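PDB 3VU1: putative uncharacterized protein PH0242 from Pyrococcus horikoshii, which is the C-terminal globular domain of an archaeal oligosaccharyltransferase, AglB, a largely beta-sheet fragment with a bound calcium ion. Local coordinates for residues G270-P274 and V486-A490; T386-R392 and V471-V477; I422-K426 and V439-P445. All blocks are in the same frame, centred on the assembly; numbering follows the deposited sequence.

Contact 1: G270-P274 and V486-A490; sequences GKLSP and VSASA
The loop 270-274, between strands 265-268 and 275-285 of a four-stranded antiparallel sheet, lies against the end of strand 464-487 as it runs out into coil after Ser487. Both backbones are mostly extended, with end-to-end directions 64° apart. CA atoms pair in ascending register: Lys271 with Ser487 (5.1 Å), Leu272 with Ala488 (4.9 Å) and Ser273 with Ser489 (4.8 Å). Two hydrogen bonds, Leu272 N to Ser487 O (3.1 Å) and Ser489 N to Leu272 O (2.9 Å), make a single beta bridge. Val486 and Ala488 bond through their backbones to Tyr337 and Gln335, so the bridge links the four-stranded sheet to the large antiparallel sheet of 464-487. CA-H...O contacts accompany it, Ala488 CA to Leu272 O at 3.1 Å and Lys271 CA to Ser487 O at 3.3 Å. Val486 (t) sets CG1 3.9 Å from CG of Leu272 (m,t); the same methyl lies 3.3 Å from Gly270 O. The Lys271 side chain, extended as far as CE (m,t,t), passes CD 3.6 Å from Ala488 O, its methylenes lying along Ser487 and Ser489. Leu272-Val486 is the one contact between apolar side chains; the directional bonds are all main-chain, so they depend little on side-chain identity.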
# COMPACT_ATOMS: atom_id res chain seq x y z
N GLY A 270 -4.98 10.55 22.09
CA GLY A 270 -4.64 11.37 20.94
C GLY A 270 -3.29 11.94 21.32
O GLY A 270 -2.31 11.23 21.26
N LYS A 271 -3.26 13.19 21.78
CA LYS A 271 -2.03 13.84 22.28
C LYS A 271 -1.41 13.14 23.50
O LYS A 271 -2.08 12.39 24.20
CB LYS A 271 -2.30 15.31 22.59
CG LYS A 271 -2.76 16.11 21.37
CD LYS A 271 -2.82 17.61 21.66
CE LYS A 271 -3.22 18.44 20.44
NZ LYS A 271 -4.69 18.39 20.18
N LEU A 272 -0.12 13.38 23.72
CA LEU A 272 0.61 12.88 24.88
C LEU A 272 1.33 14.04 25.61
O LEU A 272 1.95 14.89 24.98
CB LEU A 272 1.65 11.83 24.46
CG LEU A 272 1.20 10.40 24.16
CD1 LEU A 272 2.34 9.62 23.52
CD2 LEU A 272 0.70 9.67 25.41
N SER A 273 1.24 14.05 26.93
CA SER A 273 1.94 15.05 27.75
C SER A 273 3.38 14.66 27.93
O SER A 273 3.70 13.47 27.94
CB SER A 273 1.29 15.10 29.14
OG SER A 273 1.48 13.87 29.82
N PRO A 274 4.28 15.64 28.11
CA PRO A 274 5.64 15.25 28.58
C PRO A 274 5.52 14.58 29.96
O PRO A 274 4.50 14.76 30.61
CB PRO A 274 6.36 16.60 28.71
CG PRO A 274 5.55 17.58 27.91
CD PRO A 274 4.13 17.09 27.90
N VAL A 486 2.82 11.73 17.12
CA VAL A 486 1.86 12.12 18.16
C VAL A 486 2.24 13.52 18.63
O VAL A 486 3.40 13.76 19.04
CB VAL A 486 1.87 11.12 19.35
CG1 VAL A 486 0.89 11.55 20.43
CG2 VAL A 486 1.50 9.72 18.86
N SER A 487 1.27 14.44 18.56
CA SER A 487 1.46 15.79 19.10
C SER A 487 1.59 15.73 20.60
O SER A 487 0.89 14.92 21.26
CB SER A 487 0.26 16.65 18.79
OG SER A 487 0.17 16.89 17.41
N ALA A 488 2.46 16.57 21.15
CA ALA A 488 2.48 16.77 22.59
C ALA A 488 1.27 17.61 23.06
O ALA A 488 0.68 18.37 22.30
CB ALA A 488 3.80 17.39 23.02
N SER A 489 0.87 17.44 24.30
CA SER A 489 -0.18 18.28 24.86
C SER A 489 0.47 19.50 25.51
O SER A 489 1.66 19.44 25.85
CB SER A 489 -0.98 17.48 25.88
OG SER A 489 -0.15 17.12 26.98
N ALA A 490 -0.30 20.59 25.67
CA ALA A 490 0.10 21.72 26.53
C ALA A 490 0.49 21.22 27.93
O ALA A 490 -0.18 20.32 28.46
CB ALA A 490 -1.04 22.71 26.63

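Contact 2: T386-R392 and V471-V477; sequences TADLYLR and VEPVFIV
Strands 386-392 and 471-477 run antiparallel, their axes 4.5 Å apart at closest with N-to-C directions at 147°. Three hydrogen-bonded pairs set the register, every amide and carbonyl in them used: Asp388 N to Ile476 O (2.9 Å) and Ile476 N to Asp388 O (2.8 Å); Tyr390 N to Val474 O (2.8 Å) and Val474 N to Tyr390 O (3.1 Å); Arg392 N to Glu472 O (2.8 Å) and Glu472 N to Arg392 O (3.0 Å). Leu389-Phe475 and Leu391-Pro473 are the non-hydrogen-bonded pairs between them. The backbones of Leu389 and Leu391 turn instead to strand 412-431, making 385-401 an inner strand of the large antiparallel sheet. On their face, Leu389 (t,p) points CD1 over the Phe475 ring, a CH-pi contact 4.0 Å from its centroid. The face of Asp388, Tyr390, Arg392, Glu472, Val474 and Ile476 mixes charged and apolar groups. Tyr390 CD1 meets Ile476 CG1 (3.7 Å), and Asp388 OD2 accepts from Gly428 N. Arg392 (t,t,p) forms a salt bridge from NH2 to Glu472 OE2 (3.2 Å), while its NH1 bonds Ser81 O. Water 1 accepts from Arg392 NE (3.1 Å) and donates to Arg392 O (3.0 Å) and Glu472 OE2 (2.6 Å).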
# COMPACT_ATOMS: atom_id res chain seq x y z
N THR A 386 25.87 3.16 6.58
CA THR A 386 26.81 2.11 6.28
C THR A 386 26.01 0.93 5.74
O THR A 386 25.19 0.34 6.44
CB THR A 386 27.66 1.79 7.52
OG1 THR A 386 28.47 2.94 7.78
CG2 THR A 386 28.56 0.54 7.31
N ALA A 387 26.24 0.62 4.48
CA ALA A 387 25.45 -0.37 3.78
C ALA A 387 26.24 -1.63 3.45
O ALA A 387 27.46 -1.61 3.37
CB ALA A 387 24.88 0.22 2.49
N ASP A 388 25.51 -2.72 3.30
CA ASP A 388 25.97 -3.90 2.63
C ASP A 388 25.31 -3.90 1.24
O ASP A 388 24.18 -3.41 1.09
CB ASP A 388 25.58 -5.14 3.43
CG ASP A 388 26.32 -5.23 4.76
OD1 ASP A 388 25.98 -6.14 5.56
OD2 ASP A 388 27.24 -4.40 5.01
N LEU A 389 26.01 -4.41 0.23
CA LEU A 389 25.46 -4.49 -1.12
C LEU A 389 25.18 -5.93 -1.50
O LEU A 389 26.08 -6.75 -1.44
CB LEU A 389 26.42 -3.85 -2.12
CG LEU A 389 26.16 -4.04 -3.62
CD1 LEU A 389 24.79 -3.53 -4.05
CD2 LEU A 389 27.29 -3.41 -4.45
N TYR A 390 23.95 -6.25 -1.87
CA TYR A 390 23.64 -7.61 -2.29
C TYR A 390 23.18 -7.67 -3.73
O TYR A 390 22.83 -6.64 -4.34
CB TYR A 390 22.50 -8.21 -1.45
CG TYR A 390 22.81 -8.45 0.00
CD1 TYR A 390 22.84 -7.39 0.92
CD2 TYR A 390 23.03 -9.74 0.48
CE1 TYR A 390 23.11 -7.62 2.25
CE2 TYR A 390 23.30 -9.97 1.81
CZ TYR A 390 23.33 -8.91 2.69
OH TYR A 390 23.60 -9.14 4.01
N LEU A 391 23.15 -8.89 -4.27
CA LEU A 391 22.38 -9.14 -5.46
C LEU A 391 21.13 -9.83 -4.99
O LEU A 391 21.21 -10.83 -4.24
CB LEU A 391 23.14 -10.01 -6.47
CG LEU A 391 24.37 -9.45 -7.20
CD1 LEU A 391 24.74 -10.43 -8.32
CD2 LEU A 391 24.19 -8.05 -7.77
N ARG A 392 19.98 -9.30 -5.41
CA ARG A 392 18.69 -9.76 -4.95
C ARG A 392 17.86 -10.26 -6.10
O ARG A 392 17.79 -9.60 -7.14
CB ARG A 392 17.91 -8.65 -4.21
CG ARG A 392 16.78 -9.20 -3.34
CD ARG A 392 15.83 -8.13 -2.87
NE ARG A 392 15.32 -7.35 -3.99
CZ ARG A 392 14.84 -6.11 -3.91
NH1 ARG A 392 14.81 -5.47 -2.75
NH2 ARG A 392 14.43 -5.51 -5.00
N VAL A 471 17.07 -9.32 -11.25
CA VAL A 471 18.30 -9.49 -10.51
C VAL A 471 18.82 -8.08 -10.33
O VAL A 471 19.13 -7.40 -11.30
CB VAL A 471 19.31 -10.38 -11.25
CG1 VAL A 471 20.65 -10.40 -10.52
CG2 VAL A 471 18.74 -11.78 -11.38
N GLU A 472 18.90 -7.65 -9.07
CA GLU A 472 19.02 -6.25 -8.78
C GLU A 472 20.03 -6.04 -7.71
O GLU A 472 20.18 -6.89 -6.84
CB GLU A 472 17.69 -5.69 -8.29
CG GLU A 472 16.55 -5.70 -9.31
CD GLU A 472 15.29 -5.09 -8.74
OE1 GLU A 472 15.14 -3.86 -8.85
OE2 GLU A 472 14.46 -5.83 -8.17
N PRO A 473 20.75 -4.91 -7.77
CA PRO A 473 21.61 -4.55 -6.68
C PRO A 473 20.79 -3.85 -5.60
O PRO A 473 19.90 -3.06 -5.92
CB PRO A 473 22.59 -3.60 -7.34
CG PRO A 473 21.77 -2.93 -8.36
CD PRO A 473 20.88 -4.00 -8.91
N VAL A 474 21.04 -4.17 -4.34
CA VAL A 474 20.23 -3.70 -3.22
C VAL A 474 21.19 -3.35 -2.09
O VAL A 474 22.07 -4.15 -1.73
CB VAL A 474 19.20 -4.78 -2.77
CG1 VAL A 474 18.55 -4.42 -1.45
CG2 VAL A 474 18.13 -4.97 -3.82
N PHE A 475 21.03 -2.14 -1.55
CA PHE A 475 21.84 -1.67 -0.43
C PHE A 475 21.07 -1.84 0.86
O PHE A 475 20.03 -1.23 1.02
CB PHE A 475 22.21 -0.21 -0.62
CG PHE A 475 23.15 0.02 -1.76
CD1 PHE A 475 22.69 0.11 -3.07
CD2 PHE A 475 24.53 0.13 -1.52
CE1 PHE A 475 23.58 0.32 -4.14
CE2 PHE A 475 25.42 0.32 -2.58
CZ PHE A 475 24.94 0.43 -3.89
N ILE A 476 21.59 -2.68 1.76
CA ILE A 476 20.94 -2.94 3.06
C ILE A 476 21.61 -2.15 4.19
O ILE A 476 22.82 -2.20 4.34
CB ILE A 476 20.92 -4.44 3.42
CG1 ILE A 476 20.20 -5.24 2.34
CG2 ILE A 476 20.26 -4.66 4.78
CD1 ILE A 476 18.84 -4.69 1.97
N VAL A 477 20.81 -1.43 4.96
CA VAL A 477 21.29 -0.60 6.07
C VAL A 477 20.35 -0.78 7.25
O VAL A 477 19.25 -1.35 7.08
CB VAL A 477 21.31 0.88 5.69
CG1 VAL A 477 22.24 1.12 4.51
CG2 VAL A 477 19.91 1.37 5.35
O HOH W 1 15.27 -8.05 -7.01

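Contact 3: I422-K426 and V439-P445; sequences ITKLK and VVNAEMP
Segments 422-426 and 439-445 run nearly antiparallel, at 156° between the N-to-C directions of strands 422-426 and 439-443, but their axes come no closer than 7.3 Å, too far for main-chain pairing. They belong to consecutive strands of the large antiparallel sheet, yet each is bonded to a different neighbour, 412-431 to strand 385-401 and 434-443 to strand 372-381, and the two meet through side chains. The nearest CA pairs are Leu425-Ala442 (6.4 Å) and Thr423-Met444 (7.6 Å). Strand 422-426 is broken by two classic beta bulges, Ile422 with Thr423 opposite Leu391 and Leu425 with Lys426 opposite Leu389. The first residue of each has a helix-like backbone (phi/psi -76/-53 at Ile422, -104/-27 at Leu425), which lets both residues of each bulge direct CB toward 439-445, whereas Lys424 between them is out of reach. Leu425 (m,t) fills the middle, with CD2 3.9 Å from Ala442 CB and CD1 4.1 Å from Val440 CG2. At one end Ile422 packs CG2 on Pro445 CD (3.7 Å) and brings CD1 to 4.4 Å from Met444 SD; Met444 also touches Leu391. Thr423 CG2 lies 3.8 Å from Glu443 O. At the other end the exposed Lys426 reaches across so that NZ lies 3.6 Å from Val440 CG1.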
# COMPACT_ATOMS: atom_id res chain seq x y z
N ILE A 422 20.72 -13.34 -3.39
CA ILE A 422 21.54 -14.31 -4.12
C ILE A 422 22.95 -14.35 -3.51
O ILE A 422 23.42 -15.41 -3.14
CB ILE A 422 21.64 -13.96 -5.62
CG1 ILE A 422 20.25 -13.87 -6.26
CG2 ILE A 422 22.48 -14.98 -6.38
CD1 ILE A 422 20.19 -12.85 -7.37
N THR A 423 23.58 -13.19 -3.39
CA THR A 423 24.94 -13.11 -2.90
C THR A 423 25.23 -11.72 -2.36
O THR A 423 24.66 -10.73 -2.82
CB THR A 423 25.96 -13.42 -4.02
OG1 THR A 423 27.27 -13.46 -3.47
CG2 THR A 423 25.95 -12.34 -5.13
N LYS A 424 26.14 -11.66 -1.39
CA LYS A 424 26.58 -10.42 -0.78
C LYS A 424 27.79 -9.97 -1.56
O LYS A 424 28.65 -10.77 -1.84
CB LYS A 424 26.98 -10.70 0.67
CG LYS A 424 27.02 -9.48 1.56
CD LYS A 424 27.10 -9.98 2.99
CE LYS A 424 26.97 -8.86 4.00
NZ LYS A 424 27.27 -9.36 5.36
N LEU A 425 27.85 -8.70 -1.94
CA LEU A 425 28.95 -8.25 -2.79
C LEU A 425 30.00 -7.46 -2.04
O LEU A 425 31.15 -7.43 -2.46
CB LEU A 425 28.46 -7.42 -3.97
CG LEU A 425 27.57 -7.99 -5.08
CD1 LEU A 425 27.26 -6.89 -6.08
CD2 LEU A 425 28.21 -9.19 -5.76
N LYS A 426 29.61 -6.81 -0.95
CA LYS A 426 30.52 -5.95 -0.19
C LYS A 426 29.89 -5.59 1.15
O LYS A 426 28.70 -5.28 1.21
CB LYS A 426 30.86 -4.68 -0.99
CG LYS A 426 31.84 -3.72 -0.33
CD LYS A 426 33.28 -4.20 -0.38
CE LYS A 426 34.23 -3.05 -0.67
NZ LYS A 426 33.93 -2.44 -2.00
N VAL A 439 32.00 0.74 -7.07
CA VAL A 439 32.69 -0.20 -7.94
C VAL A 439 33.06 -1.48 -7.18
O VAL A 439 33.66 -1.41 -6.12
CB VAL A 439 33.97 0.44 -8.55
CG1 VAL A 439 34.52 -0.47 -9.65
CG2 VAL A 439 33.69 1.84 -9.10
N VAL A 440 32.68 -2.63 -7.72
CA VAL A 440 32.88 -3.92 -7.04
C VAL A 440 32.96 -5.05 -8.05
O VAL A 440 32.46 -4.92 -9.18
CB VAL A 440 31.75 -4.26 -5.99
CG1 VAL A 440 31.81 -3.33 -4.79
CG2 VAL A 440 30.36 -4.26 -6.62
N ASN A 441 33.61 -6.15 -7.64
CA ASN A 441 33.63 -7.40 -8.42
C ASN A 441 32.41 -8.24 -8.09
O ASN A 441 32.07 -8.43 -6.92
CB ASN A 441 34.90 -8.21 -8.15
CG ASN A 441 36.14 -7.61 -8.80
OD1 ASN A 441 36.07 -6.84 -9.77
ND2 ASN A 441 37.30 -7.99 -8.27
N ALA A 442 31.76 -8.76 -9.13
CA ALA A 442 30.48 -9.45 -8.93
C ALA A 442 30.43 -10.85 -9.54
O ALA A 442 30.73 -11.04 -10.72
CB ALA A 442 29.35 -8.59 -9.47
N GLU A 443 30.03 -11.82 -8.72
CA GLU A 443 29.93 -13.21 -9.15
C GLU A 443 28.48 -13.73 -9.03
O GLU A 443 27.93 -13.88 -7.93
CB GLU A 443 30.84 -14.04 -8.24
CG GLU A 443 31.75 -15.07 -8.89
CD GLU A 443 32.87 -15.49 -7.92
OE1 GLU A 443 34.06 -15.20 -8.18
OE2 GLU A 443 32.55 -16.09 -6.86
N MET A 444 27.84 -14.02 -10.15
CA MET A 444 26.56 -14.71 -10.11
C MET A 444 26.80 -16.22 -10.03
O MET A 444 27.41 -16.80 -10.93
CB MET A 444 25.71 -14.41 -11.36
CG MET A 444 24.93 -13.10 -11.32
SD MET A 444 23.49 -13.13 -10.23
CE MET A 444 22.32 -14.17 -11.09
N PRO A 445 26.31 -16.86 -8.96
CA PRO A 445 26.36 -18.32 -8.96
C PRO A 445 25.54 -18.83 -10.12
O PRO A 445 24.45 -18.32 -10.36
CB PRO A 445 25.66 -18.69 -7.65
CG PRO A 445 25.73 -17.47 -6.81
CD PRO A 445 25.67 -16.31 -7.76

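Overall arrangement
All three contacts reach the same large antiparallel sheet, but at different places. Contacts 1 and 2 share strand 464-487, one at its C-terminal end and the other further back, with centres about 39 Å apart. The centres of contacts 2 and 3 lie about 10 Å apart and are joined directly: Leu389 O to Leu425 N and Leu391 O to Ile422 N, both 2.7 Å, are probable hydrogen bonds between their strands. Contact 2, the most buried, combines a full ladder with a charged cluster on one face; contact 3, more peripheral, is mainly apolar and works through side chains; contact 1 is a short backbone bridge between a loop of the four-stranded sheet and the end of strand 464-487.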